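Local coordinates for protein beta-xylanase (PDB 7NWN) that probably binds plant cell-wall carbohydrate through a calcium-containing family 9 carbohydrate-binding module of a multimodular xylanase-glucuronoyl esterase, at residues A[29-41]-A[134-148]. Numbering follows the deposited sequence.
Sequences SPVIDGEVDDIWN and YTKTKLLPDGYRVEA. With CA (calcium ion), chain R; EDO (1,2-ethanediol), chain O.
V31 O and both carboxylate oxygens of E147 bind one calcium ion, the V31 carbonyl at 2.3 Å. I32 then lies against the hairpin: its CG2, anti to the backbone N (chi1 -55° places CG1 beside that N), sits over one face of the Y134 ring in a CH-pi contact 4.2 Å from the centroid, and its CD1 meets E147 CG. A water joins I32 O to Y134 OH. D33 adds OD1 to the metal while its backbone N donates an almost straight hydrogen bond to E147 OE1 (N-H...O 173°) from above the carboxylate plane. G34 N gives E147 OE1 a second, more bent hydrogen bond of 2.8 Å, nearly along the C-O axis, so two amides and the ion fix this oxygen. The G34 carbonyl accepts in its own plane from R145 NH1 at 2.9 Å, and R145 NE is salt-bridged to E75. D33 OD1 also accepts from E35 N, an Asx turn, and E35 O is itself a calcium ligand, whereas E35 OE2 forms a salt bridge with K138 NZ at 3.0 Å through its syn lone pair. V36 CG2 rests centrally over the R145 guanidinium, 3.4 Å from CZ. D37 divides its carboxylate, OD1 to calcium and OD2 to V31 N. Finally W40 NE1 donates a hydrogen bond to E147 OE2 at 2.9 Å, on its anti side. Seven oxygen atoms, two of them from bidentate E147 and one from a water, thus coordinate the calcium that ties the 29-41 loop to the hairpin of strands 133-140 and 143-151, at one border of the four-stranded antiparallel sheet in this CBM9 beta-sandwich.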
loop_
_atom_site.group_PDB
_atom_site.type_symbol
_atom_site.label_atom_id
_atom_site.label_comp_id
_atom_site.label_asym_id
_atom_site.label_seq_id
_atom_site.Cartn_x
_atom_site.Cartn_y
_atom_site.Cartn_z
ATOM N N SER A 29 -14.231 -4.239 -4.996
ATOM C CA SER A 29 -13.995 -3.061 -5.812
ATOM C C SER A 29 -14.413 -1.837 -5.000
ATOM O O SER A 29 -15.578 -1.472 -4.992
ATOM C CB SER A 29 -14.776 -3.128 -7.107
ATOM O OG SER A 29 -14.325 -4.189 -7.935
ATOM N N PRO A 30 -13.499 -1.192 -4.245
ATOM C CA PRO A 30 -13.840 0.051 -3.550
ATOM C C PRO A 30 -13.798 1.314 -4.417
ATOM O O PRO A 30 -13.201 1.365 -5.515
ATOM C CB PRO A 30 -12.795 0.184 -2.447
ATOM C CG PRO A 30 -11.642 -0.696 -2.882
ATOM C CD PRO A 30 -12.160 -1.704 -3.899
ATOM N N VAL A 31 -14.450 2.339 -3.871
ATOM C CA VAL A 31 -14.476 3.661 -4.489
ATOM C C VAL A 31 -13.307 4.471 -3.934
ATOM O O VAL A 31 -13.172 4.582 -2.710
ATOM C CB VAL A 31 -15.844 4.308 -4.195
ATOM C CG1 VAL A 31 -15.909 5.782 -4.637
ATOM C CG2 VAL A 31 -16.966 3.466 -4.865
ATOM N N ILE A 32 -12.527 5.087 -4.843
ATOM C CA ILE A 32 -11.332 5.830 -4.440
ATOM C C ILE A 32 -11.760 7.263 -4.095
ATOM O O ILE A 32 -12.042 8.061 -5.011
ATOM C CB ILE A 32 -10.233 5.796 -5.551
ATOM C CG1 ILE A 32 -9.863 4.351 -5.964
ATOM C CG2 ILE A 32 -8.989 6.573 -5.092
ATOM C CD1 ILE A 32 -9.361 3.522 -4.791
ATOM N N ASP A 33 -11.794 7.586 -2.788
ATOM C CA ASP A 33 -12.283 8.906 -2.371
ATOM C C ASP A 33 -11.761 9.293 -0.992
ATOM O O ASP A 33 -12.131 10.373 -0.528
ATOM C CB ASP A 33 -13.825 8.910 -2.283
ATOM C CG ASP A 33 -14.397 7.785 -1.410
ATOM O OD1 ASP A 33 -13.634 7.027 -0.736
ATOM O OD2 ASP A 33 -15.600 7.710 -1.349
ATOM N N GLY A 34 -10.945 8.440 -0.343
ATOM C CA GLY A 34 -10.448 8.751 0.987
ATOM C C GLY A 34 -11.436 8.371 2.097
ATOM O O GLY A 34 -11.151 8.600 3.277
ATOM N N GLU A 35 -12.598 7.813 1.720
ATOM C CA GLU A 35 -13.624 7.409 2.703
ATOM C C GLU A 35 -13.641 5.874 2.771
ATOM O O GLU A 35 -13.337 5.188 1.779
ATOM C CB GLU A 35 -15.012 7.917 2.260
ATOM C CG GLU A 35 -15.105 9.446 2.107
ATOM C CD GLU A 35 -15.015 10.234 3.439
ATOM O OE1 GLU A 35 -15.334 9.678 4.510
ATOM O OE2 GLU A 35 -14.468 11.363 3.424
ATOM N N VAL A 36 -14.038 5.345 3.928
ATOM C CA VAL A 36 -13.985 3.922 4.208
ATOM C C VAL A 36 -15.297 3.335 3.727
ATOM O O VAL A 36 -16.311 3.408 4.429
ATOM C CB VAL A 36 -13.808 3.634 5.714
ATOM C CG1 VAL A 36 -13.730 2.127 5.993
ATOM C CG2 VAL A 36 -12.593 4.373 6.283
ATOM N N ASP A 37 -15.255 2.754 2.534
ATOM C CA ASP A 37 -16.392 2.012 1.976
ATOM C C ASP A 37 -16.846 0.962 2.994
ATOM O O ASP A 37 -15.999 0.342 3.658
ATOM C CB ASP A 37 -15.963 1.139 0.774
ATOM C CG ASP A 37 -15.306 1.936 -0.347
ATOM O OD1 ASP A 37 -14.344 2.657 -0.061
ATOM O OD2 ASP A 37 -15.766 1.832 -1.504
ATOM N N ASP A 38 -18.167 0.721 3.034
ATOM C CA ASP A 38 -18.772 -0.372 3.784
ATOM C C ASP A 38 -17.989 -1.682 3.546
ATOM O O ASP A 38 -17.630 -2.396 4.489
ATOM C CB ASP A 38 -20.248 -0.513 3.333
ATOM C CG ASP A 38 -20.886 -1.852 3.716
ATOM O OD1 ASP A 38 -20.749 -2.235 4.868
ATOM O OD2 ASP A 38 -21.506 -2.536 2.821
ATOM N N ILE A 39 -17.624 -1.972 2.296
ATOM C CA ILE A 39 -16.974 -3.253 2.010
ATOM C C ILE A 39 -15.584 -3.394 2.653
ATOM O O ILE A 39 -15.141 -4.537 2.849
ATOM C CB ILE A 39 -16.887 -3.557 0.515
ATOM C CG1 ILE A 39 -16.026 -2.551 -0.271
ATOM C CG2 ILE A 39 -18.299 -3.769 -0.087
ATOM C CD1 ILE A 39 -15.818 -2.995 -1.741
ATOM N N TRP A 40 -14.900 -2.273 2.962
ATOM C CA TRP A 40 -13.609 -2.390 3.618
ATOM C C TRP A 40 -13.787 -2.966 5.022
ATOM O O TRP A 40 -12.861 -3.598 5.532
ATOM C CB TRP A 40 -12.870 -1.038 3.766
ATOM C CG TRP A 40 -12.146 -0.544 2.550
ATOM C CD1 TRP A 40 -12.448 0.605 1.884
ATOM C CD2 TRP A 40 -10.998 -1.121 1.894
ATOM N NE1 TRP A 40 -11.568 0.812 0.859
ATOM C CE2 TRP A 40 -10.656 -0.228 0.847
ATOM C CE3 TRP A 40 -10.189 -2.249 2.131
ATOM C CZ2 TRP A 40 -9.546 -0.436 0.028
ATOM C CZ3 TRP A 40 -9.112 -2.484 1.296
ATOM C CH2 TRP A 40 -8.817 -1.597 0.258
ATOM N N ASN A 41 -14.939 -2.716 5.656
ATOM C CA ASN A 41 -15.203 -3.246 7.002
ATOM C C ASN A 41 -15.283 -4.778 7.039
ATOM O O ASN A 41 -15.165 -5.353 8.112
ATOM C CB ASN A 41 -16.406 -2.572 7.698
ATOM C CG ASN A 41 -16.234 -1.066 7.740
ATOM O OD1 ASN A 41 -15.151 -0.571 8.018
ATOM N ND2 ASN A 41 -17.276 -0.308 7.467
ATOM N N TYR A 134 -3.436 5.537 -8.526
ATOM C CA TYR A 134 -4.469 6.550 -8.349
ATOM C C TYR A 134 -4.818 6.601 -6.864
ATOM O O TYR A 134 -5.140 5.553 -6.294
ATOM C CB TYR A 134 -5.702 6.123 -9.134
ATOM C CG TYR A 134 -6.911 7.022 -9.056
ATOM C CD1 TYR A 134 -6.813 8.410 -8.948
ATOM C CD2 TYR A 134 -8.184 6.450 -9.111
ATOM C CE1 TYR A 134 -7.959 9.187 -8.909
ATOM C CE2 TYR A 134 -9.344 7.216 -9.081
ATOM C CZ TYR A 134 -9.226 8.593 -8.974
ATOM O OH TYR A 134 -10.369 9.336 -8.959
ATOM N N THR A 135 -4.784 7.822 -6.273
ATOM C CA THR A 135 -4.851 7.897 -4.808
ATOM C C THR A 135 -5.748 9.064 -4.399
ATOM O O THR A 135 -5.852 10.056 -5.123
ATOM C CB THR A 135 -3.462 8.095 -4.165
ATOM O OG1 THR A 135 -2.962 9.352 -4.628
ATOM C CG2 THR A 135 -2.473 6.994 -4.503
ATOM N N LYS A 136 -6.283 8.952 -3.179
ATOM C CA LYS A 136 -6.894 10.058 -2.452
ATOM C C LYS A 136 -6.424 9.965 -1.002
ATOM O O LYS A 136 -6.131 8.857 -0.526
ATOM C CB LYS A 136 -8.414 9.881 -2.465
ATOM C CG LYS A 136 -9.015 10.056 -3.849
ATOM C CD LYS A 136 -8.912 11.446 -4.387
ATOM C CE LYS A 136 -9.583 11.508 -5.744
ATOM N NZ LYS A 136 -9.176 12.745 -6.474
ATOM N N THR A 137 -6.370 11.114 -0.316
ATOM C CA THR A 137 -6.002 11.076 1.086
ATOM C C THR A 137 -7.041 11.895 1.850
ATOM O O THR A 137 -7.791 12.653 1.272
ATOM C CB THR A 137 -4.596 11.655 1.365
ATOM O OG1 THR A 137 -4.592 13.024 0.990
ATOM C CG2 THR A 137 -3.501 10.909 0.633
ATOM N N LYS A 138 -7.060 11.714 3.160
ATOM C CA LYS A 138 -7.939 12.512 3.988
ATOM C C LYS A 138 -7.175 12.794 5.273
ATOM O O LYS A 138 -6.622 11.867 5.857
ATOM C CB LYS A 138 -9.218 11.742 4.315
ATOM C CG LYS A 138 -10.248 12.596 5.086
ATOM C CD LYS A 138 -11.563 11.855 5.348
ATOM C CE LYS A 138 -12.617 12.798 5.944
ATOM N NZ LYS A 138 -13.788 11.997 6.300
ATOM N N LEU A 139 -7.221 14.051 5.722
ATOM C CA LEU A 139 -6.739 14.434 7.047
ATOM C C LEU A 139 -7.724 13.990 8.124
ATOM O O LEU A 139 -8.910 14.265 8.034
ATOM C CB LEU A 139 -6.565 15.962 7.083
ATOM C CG LEU A 139 -5.469 16.525 6.183
ATOM C CD1 LEU A 139 -5.158 17.969 6.586
ATOM C CD2 LEU A 139 -4.199 15.680 6.296
ATOM N N LEU A 140 -7.205 13.292 9.137
ATOM C CA LEU A 140 -7.994 12.841 10.266
ATOM C C LEU A 140 -7.456 13.547 11.516
ATOM O O LEU A 140 -6.304 13.969 11.540
ATOM C CB LEU A 140 -7.860 11.311 10.451
ATOM C CG LEU A 140 -8.241 10.441 9.239
ATOM C CD1 LEU A 140 -8.099 8.957 9.618
ATOM C CD2 LEU A 140 -9.702 10.709 8.847
ATOM N N PRO A 141 -8.260 13.652 12.604
ATOM C CA PRO A 141 -7.719 14.093 13.901
ATOM C C PRO A 141 -6.547 13.148 14.229
ATOM O O PRO A 141 -6.664 11.924 14.211
ATOM C CB PRO A 141 -8.925 13.880 14.845
ATOM C CG PRO A 141 -10.135 14.023 13.928
ATOM C CD PRO A 141 -9.682 13.289 12.659
ATOM N N ASP A 142 -5.364 13.692 14.483
ATOM C CA ASP A 142 -4.225 12.811 14.785
ATOM C C ASP A 142 -3.725 11.907 13.648
ATOM O O ASP A 142 -3.030 10.933 13.920
ATOM C CB ASP A 142 -4.479 11.970 16.034
ATOM C CG ASP A 142 -4.859 12.849 17.228
ATOM O OD1 ASP A 142 -4.134 13.869 17.509
ATOM O OD2 ASP A 142 -5.908 12.553 17.830
ATOM N N GLY A 143 -4.017 12.206 12.376
ATOM C CA GLY A 143 -3.364 11.371 11.382
ATOM C C GLY A 143 -3.923 11.607 9.987
ATOM O O GLY A 143 -4.388 12.717 9.668
ATOM N N TYR A 144 -3.905 10.532 9.185
ATOM C CA TYR A 144 -4.350 10.710 7.814
ATOM C C TYR A 144 -4.688 9.324 7.301
ATOM O O TYR A 144 -4.305 8.327 7.918
ATOM C CB TYR A 144 -3.299 11.428 6.941
ATOM C CG TYR A 144 -1.962 10.731 6.765
ATOM C CD1 TYR A 144 -0.930 10.888 7.702
ATOM C CD2 TYR A 144 -1.676 9.972 5.617
ATOM C CE1 TYR A 144 0.321 10.291 7.549
ATOM C CE2 TYR A 144 -0.414 9.397 5.437
ATOM C CZ TYR A 144 0.576 9.537 6.410
ATOM O OH TYR A 144 1.802 8.952 6.236
ATOM N N ARG A 145 -5.413 9.295 6.175
ATOM C CA ARG A 145 -5.778 8.050 5.537
ATOM C C ARG A 145 -5.318 8.165 4.079
ATOM O O ARG A 145 -5.406 9.265 3.522
ATOM C CB ARG A 145 -7.306 7.932 5.582
ATOM C CG ARG A 145 -7.833 6.697 4.868
ATOM C CD ARG A 145 -9.359 6.598 4.954
ATOM N NE ARG A 145 -9.801 6.446 6.336
ATOM C CZ ARG A 145 -10.736 7.196 6.896
ATOM N NH1 ARG A 145 -11.367 8.113 6.160
ATOM N NH2 ARG A 145 -11.016 7.001 8.189
ATOM N N VAL A 146 -4.876 7.030 3.493
ATOM C CA VAL A 146 -4.526 6.925 2.084
ATOM C C VAL A 146 -5.432 5.834 1.535
ATOM O O VAL A 146 -5.595 4.819 2.198
ATOM C CB VAL A 146 -3.050 6.534 1.892
ATOM C CG1 VAL A 146 -2.750 6.248 0.416
ATOM C CG2 VAL A 146 -2.144 7.662 2.455
ATOM N N GLU A 147 -6.075 6.116 0.399
ATOM C CA GLU A 147 -6.788 5.073 -0.322
ATOM C C GLU A 147 -6.224 5.043 -1.742
ATOM O O GLU A 147 -6.237 6.068 -2.392
ATOM C CB GLU A 147 -8.272 5.413 -0.338
ATOM C CG GLU A 147 -9.140 4.220 -0.808
ATOM C CD GLU A 147 -10.627 4.441 -0.563
ATOM O OE1 GLU A 147 -11.068 5.621 -0.577
ATOM O OE2 GLU A 147 -11.342 3.443 -0.309
ATOM N N ALA A 148 -5.729 3.876 -2.175
ATOM C CA ALA A 148 -4.880 3.773 -3.366
ATOM C C ALA A 148 -5.370 2.626 -4.257
ATOM O O ALA A 148 -5.788 1.564 -3.766
ATOM C CB ALA A 148 -3.433 3.551 -2.955
HETATM CA CA CA R . -13.412 4.725 -0.454
HETATM C C1 EDO O . -18.536 -1.670 -5.376
HETATM O O1 EDO O . -17.888 -0.739 -4.505
HETATM C C2 EDO O . -18.575 -3.086 -4.909
HETATM O O2 EDO O . -19.525 -3.330 -3.875
HETATM O O HOH W 1 -12.415 7.997 -7.562
HETATM O O HOH W 2 -15.810 5.213 -0.356
#